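Local structure of hypothetical aldose 1-epimerase (3TY1) at residues 42-47 against 87-92; 117-122 against 208-213; 293-298 against 317-322. The protein probably binds carbohydrate through a beta-supersandwich fold related to galactose mutarotase, its own substrate and reaction being unestablished. All coordinates share one frame; numbering follows the deposited sequence.

Contact 1 of 3, residues 42-47 against 87-92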
loop_
_atom_site.group_PDB
_atom_site.type_symbol
_atom_site.label_atom_id
_atom_site.label_comp_id
_atom_site.label_asym_id
_atom_site.label_seq_id
_atom_site.Cartn_x
_atom_site.Cartn_y
_atom_site.Cartn_z
ATOM N N GLY A 42 -11.745 6.594 -9.530
ATOM C CA GLY A 42 -12.815 6.253 -8.603
ATOM C C GLY A 42 -12.512 5.044 -7.735
ATOM O O GLY A 42 -11.889 4.065 -8.184
ATOM N N GLY A 43 -12.936 5.103 -6.471
ATOM C CA GLY A 43 -12.736 3.963 -5.588
ATOM C C GLY A 43 -11.285 3.506 -5.501
ATOM O O GLY A 43 -10.381 4.319 -5.523
ATOM N N LYS A 44 -11.080 2.192 -5.428
ATOM C CA LYS A 44 -9.737 1.612 -5.351
ATOM C C LYS A 44 -9.099 1.433 -6.743
ATOM O O LYS A 44 -7.993 0.924 -6.877
ATOM C CB LYS A 44 -9.790 0.295 -4.601
ATOM C CG LYS A 44 -10.128 0.458 -3.164
ATOM C CD LYS A 44 -9.965 -0.825 -2.363
ATOM C CE LYS A 44 -10.911 -1.929 -2.798
ATOM N NZ LYS A 44 -10.938 -3.105 -1.845
ATOM N N GLN A 45 -9.775 1.959 -7.751
ATOM C CA GLN A 45 -9.371 1.873 -9.149
ATOM C C GLN A 45 -8.599 3.124 -9.565
ATOM O O GLN A 45 -8.157 3.241 -10.703
ATOM C CB GLN A 45 -10.683 1.551 -9.933
ATOM C CG GLN A 45 -10.828 1.941 -11.253
ATOM C CD GLN A 45 -12.154 1.563 -11.799
ATOM O OE1 GLN A 45 -12.441 0.370 -11.984
ATOM N NE2 GLN A 45 -12.918 2.558 -12.203
ATOM N N GLU A 46 -8.374 4.062 -8.628
ATOM C CA GLU A 46 -7.696 5.309 -8.945
ATOM C C GLU A 46 -6.286 5.070 -9.507
ATOM O O GLU A 46 -5.476 4.436 -8.871
ATOM C CB GLU A 46 -7.589 6.233 -7.731
ATOM C CG GLU A 46 -6.880 7.582 -8.046
ATOM C CD GLU A 46 -7.505 8.381 -9.235
ATOM O OE1 GLU A 46 -8.731 8.540 -9.267
ATOM O OE2 GLU A 46 -6.770 8.871 -10.105
ATOM N N GLY A 47 -6.058 5.526 -10.727
ATOM C CA GLY A 47 -4.753 5.387 -11.378
ATOM C C GLY A 47 -4.545 4.089 -12.143
ATOM O O GLY A 47 -3.570 3.978 -12.837
ATOM N N VAL A 87 -16.087 -8.112 -7.125
ATOM C CA VAL A 87 -15.078 -7.052 -7.229
ATOM C C VAL A 87 -15.260 -6.452 -8.661
ATOM O O VAL A 87 -14.898 -7.077 -9.676
ATOM C CB VAL A 87 -13.646 -7.591 -7.063
ATOM C CG1 VAL A 87 -12.610 -6.457 -7.257
ATOM C CG2 VAL A 87 -13.462 -8.298 -5.705
ATOM N N LYS A 88 -15.875 -5.288 -8.731
ATOM C CA LYS A 88 -16.202 -4.645 -9.996
ATOM C C LYS A 88 -15.108 -3.679 -10.456
ATOM O O LYS A 88 -15.003 -3.382 -11.627
ATOM C CB LYS A 88 -17.506 -3.876 -9.886
ATOM C CG LYS A 88 -18.696 -4.676 -9.416
ATOM C CD LYS A 88 -19.157 -5.704 -10.380
ATOM C CE LYS A 88 -20.413 -6.466 -9.848
ATOM N NZ LYS A 88 -20.492 -7.863 -10.502
ATOM N N GLU A 89 -14.273 -3.227 -9.553
ATOM C CA GLU A 89 -13.218 -2.273 -9.890
ATOM C C GLU A 89 -11.939 -2.991 -10.363
ATOM O O GLU A 89 -11.709 -4.128 -9.986
ATOM C CB GLU A 89 -12.928 -1.451 -8.628
ATOM C CG GLU A 89 -14.150 -0.483 -8.406
ATOM C CD GLU A 89 -14.090 0.353 -7.143
ATOM O OE1 GLU A 89 -13.075 0.300 -6.386
ATOM O OE2 GLU A 89 -15.113 1.040 -6.913
ATOM N N VAL A 90 -11.154 -2.280 -11.174
ATOM C CA VAL A 90 -9.824 -2.671 -11.577
ATOM C C VAL A 90 -8.917 -2.099 -10.469
ATOM O O VAL A 90 -8.441 -0.946 -10.555
ATOM C CB VAL A 90 -9.486 -2.108 -12.977
ATOM C CG1 VAL A 90 -8.035 -2.521 -13.413
ATOM C CG2 VAL A 90 -10.594 -2.560 -14.020
ATOM N N VAL A 91 -8.676 -2.918 -9.445
ATOM C CA VAL A 91 -8.057 -2.440 -8.215
ATOM C C VAL A 91 -6.580 -2.153 -8.425
ATOM O O VAL A 91 -5.804 -3.030 -8.879
ATOM C CB VAL A 91 -8.299 -3.391 -7.045
ATOM C CG1 VAL A 91 -7.621 -2.895 -5.751
ATOM C CG2 VAL A 91 -9.831 -3.638 -6.869
ATOM N N ASN A 92 -6.182 -0.916 -8.116
ATOM C CA ASN A 92 -4.776 -0.529 -8.205
ATOM C C ASN A 92 -4.087 -1.326 -7.084
ATOM O O ASN A 92 -4.517 -1.264 -5.937
ATOM C CB ASN A 92 -4.620 0.949 -7.942
ATOM C CG ASN A 92 -3.196 1.463 -8.148
ATOM O OD1 ASN A 92 -2.224 0.851 -7.711
ATOM N ND2 ASN A 92 -3.093 2.675 -8.722
HETATM O O HOH W 1 -14.953 -0.650 -12.730
#
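Q45 sets its CG anti to the backbone N (chi1 152°) and runs on extended, while E89 turns CG anti to its carbonyl carbon (chi1 -72°), so that two polar tips reach the opposite backbone. Q45 OE1 takes the N-H of V90 on an in-plane lone pair, V90 N to Q45 OE1 3.1 Å and almost straight. A water donates to the same oxygen and to K88 O. Glutamine suits this place because its amide also gives: Q45 NE2 reaches H41 O and A10 O of the second subunit. Both segments are irregular loops, 42-47 linking strands 33-39 and 49-55, the other following strand 79-81, and side chains make three of the four hydrogen bonds between them. E89 OE1 accepts K44 N at 2.9 Å, approached from above the carboxylate plane; E89 OE2 goes to S145 of the second subunit. G43 has a positive phi, and a CB there would collide with E89 OE2. One backbone bond, N92 N to K44 O at 2.9 Å, ties the loops directly. N92 puts CG anti to its N (chi1 -174°), and its ND2 holds E46 O at 3.0 Å, nearly in the amide plane, while OD1 accepts from A94 N.

Contact 2 of 3, residues 117-122 against 208-213. With SO4 (sulfate ion), chain L.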
loop_
_atom_site.group_PDB
_atom_site.type_symbol
_atom_site.label_atom_id
_atom_site.label_comp_id
_atom_site.label_asym_id
_atom_site.label_seq_id
_atom_site.Cartn_x
_atom_site.Cartn_y
_atom_site.Cartn_z
ATOM N N CYS A 117 -0.719 -16.439 -12.084
ATOM C CA CYS A 117 -0.551 -16.724 -10.663
ATOM C C CYS A 117 0.868 -17.277 -10.522
ATOM O O CYS A 117 1.100 -18.468 -10.711
ATOM C CB CYS A 117 -1.585 -17.734 -10.220
ATOM S SG CYS A 117 -3.277 -17.133 -10.400
ATOM N N GLY A 118 1.803 -16.367 -10.283
ATOM C CA GLY A 118 3.240 -16.674 -10.303
ATOM C C GLY A 118 3.997 -15.347 -10.226
ATOM O O GLY A 118 3.399 -14.366 -9.840
ATOM N N TYR A 119 5.286 -15.275 -10.578
ATOM C CA TYR A 119 6.124 -16.432 -10.970
ATOM C C TYR A 119 7.057 -16.895 -9.862
ATOM O O TYR A 119 7.493 -18.043 -9.851
ATOM C CB TYR A 119 6.944 -16.106 -12.216
ATOM C CG TYR A 119 6.107 -16.004 -13.461
ATOM C CD1 TYR A 119 5.378 -14.848 -13.748
ATOM C CD2 TYR A 119 6.043 -17.071 -14.380
ATOM C CE1 TYR A 119 4.599 -14.758 -14.891
ATOM C CE2 TYR A 119 5.274 -16.976 -15.555
ATOM C CZ TYR A 119 4.538 -15.816 -15.789
ATOM O OH TYR A 119 3.773 -15.691 -16.925
ATOM N N GLU A 120 7.358 -16.021 -8.914
ATOM C CA GLU A 120 8.255 -16.382 -7.800
ATOM C C GLU A 120 7.645 -17.529 -6.953
ATOM O O GLU A 120 8.365 -18.422 -6.468
ATOM C CB GLU A 120 8.587 -15.138 -6.970
ATOM C CG GLU A 120 9.826 -15.298 -6.114
ATOM C CD GLU A 120 10.078 -14.144 -5.157
ATOM O OE1 GLU A 120 9.781 -12.981 -5.498
ATOM O OE2 GLU A 120 10.645 -14.403 -4.071
ATOM N N TRP A 121 6.325 -17.502 -6.791
ATOM C CA TRP A 121 5.570 -18.624 -6.213
ATOM C C TRP A 121 4.120 -18.520 -6.654
ATOM O O TRP A 121 3.726 -17.524 -7.265
ATOM C CB TRP A 121 5.666 -18.698 -4.674
ATOM C CG TRP A 121 4.933 -17.653 -3.990
ATOM C CD1 TRP A 121 3.646 -17.716 -3.551
ATOM C CD2 TRP A 121 5.389 -16.338 -3.721
ATOM N NE1 TRP A 121 3.278 -16.531 -3.006
ATOM C CE2 TRP A 121 4.320 -15.649 -3.116
ATOM C CE3 TRP A 121 6.596 -15.664 -3.938
ATOM C CZ2 TRP A 121 4.413 -14.304 -2.719
ATOM C CZ3 TRP A 121 6.695 -14.339 -3.550
ATOM C CH2 TRP A 121 5.602 -13.668 -2.941
ATOM N N THR A 122 3.336 -19.537 -6.311
ATOM C CA THR A 122 1.927 -19.591 -6.653
ATOM C C THR A 122 1.153 -20.409 -5.619
ATOM O O THR A 122 1.711 -20.949 -4.678
ATOM C CB THR A 122 1.729 -20.224 -8.065
ATOM O OG1 THR A 122 0.458 -19.849 -8.568
ATOM C CG2 THR A 122 1.895 -21.785 -8.038
ATOM N N ILE A 208 4.096 -21.266 -11.947
ATOM C CA ILE A 208 3.072 -20.458 -12.661
ATOM C C ILE A 208 1.815 -21.260 -12.932
ATOM O O ILE A 208 1.900 -22.403 -13.309
ATOM C CB ILE A 208 3.638 -19.856 -13.985
ATOM C CG1 ILE A 208 2.615 -18.995 -14.763
ATOM C CG2 ILE A 208 4.237 -20.965 -14.894
ATOM C CD1 ILE A 208 2.110 -17.743 -14.001
ATOM N N ILE A 209 0.648 -20.623 -12.757
ATOM C CA ILE A 209 -0.623 -21.175 -13.162
ATOM C C ILE A 209 -1.263 -20.077 -14.029
ATOM O O ILE A 209 -1.343 -18.908 -13.582
ATOM C CB ILE A 209 -1.538 -21.502 -11.928
ATOM C CG1 ILE A 209 -0.900 -22.548 -11.022
ATOM C CG2 ILE A 209 -2.928 -21.917 -12.401
ATOM C CD1 ILE A 209 -1.699 -22.902 -9.775
ATOM N N TYR A 210 -1.679 -20.430 -15.255
ATOM C CA TYR A 210 -2.438 -19.549 -16.142
ATOM C C TYR A 210 -3.917 -19.747 -15.789
ATOM O O TYR A 210 -4.611 -20.619 -16.337
ATOM C CB TYR A 210 -2.106 -19.863 -17.597
ATOM C CG TYR A 210 -0.779 -19.254 -17.986
ATOM C CD1 TYR A 210 0.415 -19.861 -17.678
ATOM C CD2 TYR A 210 -0.734 -18.004 -18.605
ATOM C CE1 TYR A 210 1.632 -19.245 -17.994
ATOM C CE2 TYR A 210 0.416 -17.441 -18.947
ATOM C CZ TYR A 210 1.615 -18.047 -18.641
ATOM O OH TYR A 210 2.778 -17.400 -18.962
ATOM N N HIS A 211 -4.384 -18.946 -14.843
ATOM C CA HIS A 211 -5.660 -19.130 -14.186
ATOM C C HIS A 211 -6.734 -18.511 -15.077
ATOM O O HIS A 211 -6.970 -17.299 -15.043
ATOM C CB HIS A 211 -5.550 -18.462 -12.797
ATOM C CG HIS A 211 -6.571 -18.888 -11.802
ATOM N ND1 HIS A 211 -7.924 -18.806 -12.041
ATOM C CD2 HIS A 211 -6.439 -19.280 -10.508
ATOM C CE1 HIS A 211 -8.583 -19.136 -10.943
ATOM N NE2 HIS A 211 -7.706 -19.446 -10.001
ATOM N N SER A 212 -7.366 -19.348 -15.891
ATOM C CA SER A 212 -8.253 -18.880 -16.972
ATOM C C SER A 212 -9.701 -19.160 -16.605
ATOM O O SER A 212 -10.068 -20.321 -16.354
ATOM C CB SER A 212 -7.812 -19.524 -18.284
ATOM O OG SER A 212 -6.378 -19.401 -18.472
ATOM N N ASN A 213 -10.546 -18.123 -16.618
ATOM C CA ASN A 213 -11.844 -18.150 -15.944
ATOM C C ASN A 213 -13.002 -17.840 -16.865
ATOM O O ASN A 213 -12.994 -16.814 -17.543
ATOM C CB ASN A 213 -11.775 -17.153 -14.761
ATOM C CG ASN A 213 -10.474 -17.309 -13.969
ATOM O OD1 ASN A 213 -10.157 -18.401 -13.550
ATOM N ND2 ASN A 213 -9.713 -16.236 -13.808
HETATM S S SO4 L . -8.733 -19.879 -6.455
HETATM O O1 SO4 L . -9.797 -18.908 -6.724
HETATM O O2 SO4 L . -9.192 -21.249 -6.777
HETATM O O3 SO4 L . -7.538 -19.576 -7.248
HETATM O O4 SO4 L . -8.382 -19.789 -5.037
#
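A cis peptide bond joins G118 to Y119, and the tyrosine ring is laid along I208 of the neighbouring strand. I208 holds CG1 anti to its backbone N and folds CD1 back (chi2 62°) over one face of the ring, a CH-pi contact with CD1 3.8 Å from the Y119 centroid, while I208 CG1 lies 3.4 Å from Y119 CE2. G118 suits its place because a CB there would run into I208 CD1. At the ring's edge, Y119 OH donates to Y210 OH at 2.8 Å, and Y210 OH is in turn bonded to D194, a polar chain ending on a carboxylate. The strands are antiparallel, and C117 and I209 form a hydrogen-bonded pair: C117 N to I209 O is 3.0 Å and nearly along the carbonyl axis, whereas I209 N meets C117 O from above its plane. That carbonyl is gripped twice, since T122 OG1 also donates to C117 O at 2.6 Å, tying the residues after the strand back to it. C117 SG lies 3.6 Å from H211 CB, oblique to the imidazole. In the ring plane, H211 ND1 gives to N213 OD1 at 2.7 Å; H211 NE2 donates to sulfate O3 at 2.8 Å, so the ring probably carries positive charge. The sulfate, probably from the crystallisation liquor, is also bonded by H136 NE2 and may mark a pocket. Strand 204-214 runs between strands 114-119 and 311-318, and strand 342-352 of the ten-stranded sheet packs on I208 and Y210.

Contact 3 of 3, residues 293-298 against 317-322. With SO4 (sulfate ion), chain K.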
loop_
_atom_site.group_PDB
_atom_site.type_symbol
_atom_site.label_atom_id
_atom_site.label_comp_id
_atom_site.label_asym_id
_atom_site.label_seq_id
_atom_site.Cartn_x
_atom_site.Cartn_y
_atom_site.Cartn_z
ATOM N N ARG A 293 5.277 -29.571 -21.950
ATOM C CA ARG A 293 6.664 -29.400 -21.480
ATOM C C ARG A 293 6.853 -28.138 -20.655
ATOM O O ARG A 293 7.747 -28.065 -19.826
ATOM C CB ARG A 293 7.629 -29.321 -22.650
ATOM C CG ARG A 293 7.697 -30.592 -23.464
ATOM C CD ARG A 293 8.436 -30.355 -24.761
ATOM N NE ARG A 293 7.733 -29.386 -25.597
ATOM C CZ ARG A 293 8.177 -28.951 -26.781
ATOM N NH1 ARG A 293 9.312 -29.409 -27.302
ATOM N NH2 ARG A 293 7.469 -28.069 -27.461
ATOM N N GLN A 294 6.015 -27.130 -20.912
ATOM C CA GLN A 294 6.060 -25.858 -20.231
ATOM C C GLN A 294 5.106 -25.837 -19.035
ATOM O O GLN A 294 5.446 -25.307 -17.988
ATOM C CB GLN A 294 5.628 -24.740 -21.208
ATOM C CG GLN A 294 6.460 -24.672 -22.513
ATOM C CD GLN A 294 5.916 -23.663 -23.536
ATOM O OE1 GLN A 294 4.762 -23.235 -23.475
ATOM N NE2 GLN A 294 6.759 -23.282 -24.474
ATOM N N LEU A 295 3.917 -26.401 -19.226
ATOM C CA LEU A 295 2.842 -26.402 -18.237
ATOM C C LEU A 295 2.365 -27.872 -18.119
ATOM O O LEU A 295 1.378 -28.277 -18.731
ATOM C CB LEU A 295 1.737 -25.410 -18.653
ATOM C CG LEU A 295 2.123 -23.942 -18.758
ATOM C CD1 LEU A 295 0.985 -23.127 -19.427
ATOM C CD2 LEU A 295 2.508 -23.299 -17.363
ATOM N N PRO A 296 3.095 -28.686 -17.351
ATOM C CA PRO A 296 2.770 -30.122 -17.325
ATOM C C PRO A 296 1.499 -30.582 -16.661
ATOM O O PRO A 296 1.081 -31.719 -16.929
ATOM C CB PRO A 296 4.006 -30.763 -16.647
ATOM C CG PRO A 296 4.973 -29.680 -16.454
ATOM C CD PRO A 296 4.232 -28.400 -16.471
ATOM N N VAL A 297 0.887 -29.753 -15.809
ATOM C CA VAL A 297 -0.297 -30.125 -15.050
ATOM C C VAL A 297 -1.454 -29.203 -15.341
ATOM O O VAL A 297 -1.272 -28.152 -15.951
ATOM C CB VAL A 297 -0.021 -30.217 -13.524
ATOM C CG1 VAL A 297 1.039 -31.344 -13.280
ATOM C CG2 VAL A 297 0.387 -28.878 -12.916
ATOM N N LEU A 298 -2.641 -29.653 -14.951
ATOM C CA LEU A 298 -3.876 -28.911 -15.196
ATOM C C LEU A 298 -4.784 -28.959 -13.975
ATOM O O LEU A 298 -4.972 -30.011 -13.377
ATOM C CB LEU A 298 -4.584 -29.494 -16.420
ATOM C CG LEU A 298 -5.893 -28.861 -16.906
ATOM C CD1 LEU A 298 -5.636 -27.456 -17.360
ATOM C CD2 LEU A 298 -6.415 -29.697 -18.092
ATOM N N PRO A 317 -3.936 -24.322 -16.601
ATOM C CA PRO A 317 -2.707 -25.053 -16.872
ATOM C C PRO A 317 -1.576 -24.438 -16.071
ATOM O O PRO A 317 -1.532 -23.220 -15.893
ATOM C CB PRO A 317 -2.504 -24.898 -18.375
ATOM C CG PRO A 317 -3.445 -23.873 -18.812
ATOM C CD PRO A 317 -4.481 -23.670 -17.791
ATOM N N GLY A 318 -0.706 -25.280 -15.545
ATOM C CA GLY A 318 0.354 -24.792 -14.721
ATOM C C GLY A 318 1.545 -25.694 -14.608
ATOM O O GLY A 318 1.532 -26.842 -15.111
ATOM N N THR A 319 2.589 -25.156 -13.976
ATOM C CA THR A 319 3.725 -25.967 -13.536
ATOM C C THR A 319 3.378 -26.654 -12.203
ATOM O O THR A 319 3.963 -27.679 -11.838
ATOM C CB THR A 319 5.031 -25.147 -13.370
ATOM O OG1 THR A 319 4.830 -24.134 -12.388
ATOM C CG2 THR A 319 5.481 -24.521 -14.688
ATOM N N SER A 320 2.413 -26.081 -11.491
ATOM C CA SER A 320 1.974 -26.546 -10.177
ATOM C C SER A 320 0.461 -26.657 -10.096
ATOM O O SER A 320 -0.300 -26.069 -10.895
ATOM C CB SER A 320 2.448 -25.574 -9.067
ATOM O OG SER A 320 3.672 -25.948 -8.485
ATOM N N TYR A 321 0.040 -27.454 -9.119
ATOM C CA TYR A 321 -1.331 -27.463 -8.655
ATOM C C TYR A 321 -1.433 -26.329 -7.638
ATOM O O TYR A 321 -0.437 -25.693 -7.286
ATOM C CB TYR A 321 -1.730 -28.823 -8.046
ATOM C CG TYR A 321 -1.727 -29.937 -9.061
ATOM C CD1 TYR A 321 -2.578 -29.903 -10.184
ATOM C CD2 TYR A 321 -0.888 -31.034 -8.918
ATOM C CE1 TYR A 321 -2.578 -30.978 -11.119
ATOM C CE2 TYR A 321 -0.875 -32.070 -9.845
ATOM C CZ TYR A 321 -1.715 -32.043 -10.945
ATOM O OH TYR A 321 -1.686 -33.089 -11.868
ATOM N N ALA A 322 -2.654 -26.074 -7.176
ATOM C CA ALA A 322 -2.931 -24.928 -6.331
ATOM C C ALA A 322 -2.652 -25.110 -4.839
ATOM O O ALA A 322 -2.986 -24.218 -4.027
ATOM C CB ALA A 322 -4.409 -24.454 -6.569
HETATM S S SO4 K . 10.068 -25.246 -24.902
HETATM O O1 SO4 K . 9.357 -26.376 -24.275
HETATM O O2 SO4 K . 11.519 -25.401 -24.675
HETATM O O3 SO4 K . 9.804 -25.235 -26.361
HETATM O O4 SO4 K . 9.664 -23.945 -24.315
#
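V297 leads from the backbone into the face of a tyrosine: its CB rests 3.6 Å from Y321 CZ, CG1, anti to the carbonyl carbon (chi1 -62°), lies 3.5 Å from Y321 OH, and CG2, in the crowded position between N and carbonyl carbon, sits over the ring face as a CH-pi contact 4.2 Å from the Y321 centroid. V297 CG2 is also crowded by two carbonyl oxygens, 3.2 Å from G318 O and 3.5 Å from S320 O. A beta-branched residue suits this spot because its two methyls divide the work. Y321 OH is anchored on I263 O of strand 259-265, and the carbonyl O of L298 lies at the ring's edge. V297 pairs with G318 in the antiparallel beta hairpin of strands 297-304 and 311-318. V297 N meets G318 O at 3.1 Å, nearly along its carbonyl axis, and G318 N returns to V297 O at 3.0 Å. G318 would, with a CB, collide with S320 O. In the next, non-hydrogen-bonded pair, P317 needs no amide hydrogen, and its CD packs 4.0 Å from L298 CD1; L295 CD1 also packs on P317 CB. Two backbone bonds thus fix the register, while side chains add mainly apolar contact, so the match depends on shape more than on charge.

Contacts 2 and 3 belong to one sheet and touch: strand 204-214 lies beside strand 311-318, where Y210 N approaches P317 O at 2.9 Å and I208 O approaches T319 N at 2.9 Å, both probable hydrogen bonds. All three contacts are buried. Contact 2 is the most central, about 7 Å between its centre and that of the chain; contact 3 follows at about 12 Å, and contact 1 lies furthest out at about 20 Å. Contact 1 owes part of its cover to a second subunit and joins loops of a different region. Side-chain-to-backbone bonding dominates there, whereas strand pairing carries the other two, joined by polar side-chain bonds in contact 2 and mainly apolar packing in contact 3.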